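Side-chain contact in D-glycerate 2-kinase (Thermotoga maritima, PDB 2B8N), which catalyses the magnesium-dependent transfer of phosphate from ATP to D-glycerate, giving 2-phosphoglycerate in serine degradation: residues A[103-108]-A[137-142]. Residues are numbered along the deposited sequence; the frame is centred on the assembly and turned at random.
Sequences PVPDEN and GSSLFE
Two loop connections at the C-terminal ends of strands 96-100 and 128-133 of the parallel sheet meet here, one leading from strand 96-100 into helix 107-120, the other running from strand 128-133 through the short helix 137-140. Ser139 of that helix packs against the backbone of the first loop, which enters through a cis peptide at Pro103. Its CB points toward the loop and lies 3.6 Å from Pro103 O. The hydroxyl is anti to the backbone N of Ser139 (chi1 -164°), which leaves OG against the peptide atoms of Val104 and Pro105. OG sits 3.0 Å from Val104 C and 3.1 Å from Pro105 N. None of these approaches is a hydrogen bond: Pro105 N carries no hydrogen, and the neighbouring Pro103 O, Val104 N and Val104 O meet OG at poor angles. The hydroxyl is instead hydrogen-bonded to Gly101 O, just before the loop segment. Pro105 lies alongside, with its CB 3.3 Å from Ser139 O and its CD 3.6 Å from Ser139 OG. Asp106 is the N-cap of helix 107-120, and its OD1 is hydrogen-bonded to Gly101 N. Glu142, two residues past the short helix, forms salt bridges with Arg174 and Lys181. Across the two segments the contact is therefore van der Waals packing of a small polar side chain on the backbone between Pro103 and Pro105, and the hydrogen bond of the serine hydroxyl to Gly101 O ties the short helix to the start of the loop.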
loop_
_atom_site.group_PDB
_atom_site.type_symbol
_atom_site.label_atom_id
_atom_site.label_comp_id
_atom_site.label_asym_id
_atom_site.label_seq_id
_atom_site.Cartn_x
_atom_site.Cartn_y
_atom_site.Cartn_z
ATOM N N PRO A 103 10.560 -6.949 -6.416
ATOM C CA PRO A 103 9.643 -7.726 -5.577
ATOM C C PRO A 103 10.121 -9.081 -5.080
ATOM O O PRO A 103 9.350 -9.755 -4.403
ATOM C CB PRO A 103 8.441 -7.932 -6.501
ATOM C CG PRO A 103 9.009 -7.957 -7.848
ATOM C CD PRO A 103 10.109 -6.939 -7.818
ATOM N N VAL A 104 11.355 -9.471 -5.404
ATOM C CA VAL A 104 11.920 -10.780 -5.007
ATOM C C VAL A 104 13.183 -10.567 -4.172
ATOM O O VAL A 104 14.024 -9.757 -4.532
ATOM C CB VAL A 104 12.269 -11.631 -6.251
ATOM C CG1 VAL A 104 12.937 -12.954 -5.865
ATOM C CG2 VAL A 104 11.004 -11.909 -7.081
ATOM N N PRO A 105 13.324 -11.285 -3.041
ATOM C CA PRO A 105 14.503 -11.046 -2.206
ATOM C C PRO A 105 15.774 -11.576 -2.860
ATOM O O PRO A 105 15.705 -12.574 -3.556
ATOM C CB PRO A 105 14.183 -11.830 -0.928
ATOM C CG PRO A 105 13.268 -12.894 -1.354
ATOM C CD PRO A 105 12.447 -12.320 -2.464
ATOM N N ASP A 106 16.910 -10.909 -2.651
ATOM C CA ASP A 106 18.184 -11.364 -3.210
ATOM C C ASP A 106 19.266 -11.428 -2.118
ATOM O O ASP A 106 18.913 -11.443 -0.949
ATOM C CB ASP A 106 18.593 -10.500 -4.420
ATOM C CG ASP A 106 18.726 -9.020 -4.090
ATOM O OD1 ASP A 106 18.628 -8.649 -2.904
ATOM O OD2 ASP A 106 18.915 -8.229 -5.043
ATOM N N GLU A 107 20.550 -11.518 -2.510
ATOM C CA GLU A 107 21.678 -11.625 -1.585
ATOM C C GLU A 107 21.837 -10.370 -0.729
ATOM O O GLU A 107 22.249 -10.439 0.440
ATOM C CB GLU A 107 22.976 -11.874 -2.344
ATOM N N ASN A 108 21.499 -9.216 -1.303
ATOM C CA ASN A 108 21.499 -7.962 -0.543
ATOM C C ASN A 108 20.434 -7.945 0.580
ATOM O O ASN A 108 20.655 -7.376 1.665
ATOM C CB ASN A 108 21.331 -6.774 -1.485
ATOM C CG ASN A 108 22.557 -6.534 -2.314
ATOM O OD1 ASN A 108 23.655 -6.932 -1.935
ATOM N ND2 ASN A 108 22.387 -5.893 -3.461
ATOM N N GLY A 137 8.221 -5.022 2.364
ATOM C CA GLY A 137 8.930 -5.663 3.471
ATOM C C GLY A 137 9.034 -7.189 3.464
ATOM O O GLY A 137 9.921 -7.744 4.084
ATOM N N SER A 138 8.141 -7.892 2.785
ATOM C CA SER A 138 8.331 -9.330 2.664
ATOM C C SER A 138 9.565 -9.640 1.850
ATOM O O SER A 138 10.285 -10.586 2.157
ATOM C CB SER A 138 7.123 -10.001 2.041
ATOM O OG SER A 138 6.026 -9.824 2.898
ATOM N N SER A 139 9.797 -8.840 0.806
ATOM C CA SER A 139 10.966 -8.989 -0.062
ATOM C C SER A 139 12.224 -8.363 0.524
ATOM O O SER A 139 13.305 -8.922 0.376
ATOM C CB SER A 139 10.695 -8.343 -1.414
ATOM O OG SER A 139 11.636 -8.783 -2.374
ATOM N N LEU A 140 12.071 -7.203 1.170
ATOM C CA LEU A 140 13.211 -6.377 1.604
ATOM C C LEU A 140 13.751 -6.756 2.991
ATOM O O LEU A 140 14.841 -6.331 3.356
ATOM C CB LEU A 140 12.834 -4.895 1.601
ATOM C CG LEU A 140 12.601 -4.147 0.283
ATOM C CD1 LEU A 140 11.841 -2.857 0.565
ATOM C CD2 LEU A 140 13.913 -3.846 -0.426
ATOM N N PHE A 141 12.982 -7.544 3.747
ATOM C CA PHE A 141 13.337 -7.967 5.094
ATOM C C PHE A 141 13.217 -9.474 5.156
ATOM O O PHE A 141 12.104 -9.990 5.188
ATOM C CB PHE A 141 12.354 -7.328 6.089
ATOM C CG PHE A 141 12.872 -7.219 7.502
ATOM C CD1 PHE A 141 14.197 -6.871 7.767
ATOM C CD2 PHE A 141 12.013 -7.398 8.565
ATOM C CE1 PHE A 141 14.653 -6.777 9.059
ATOM C CE2 PHE A 141 12.456 -7.278 9.867
ATOM C CZ PHE A 141 13.773 -6.975 10.117
ATOM N N GLU A 142 14.349 -10.183 5.123
ATOM C CA GLU A 142 14.340 -11.656 5.090
ATOM C C GLU A 142 15.736 -12.259 5.299
ATOM O O GLU A 142 16.739 -11.739 4.814
ATOM C CB GLU A 142 13.737 -12.165 3.764
ATOM C CG GLU A 142 13.543 -13.685 3.668
ATOM C CD GLU A 142 12.592 -14.238 4.722
ATOM O OE1 GLU A 142 13.021 -14.470 5.877
ATOM O OE2 GLU A 142 11.410 -14.443 4.401
#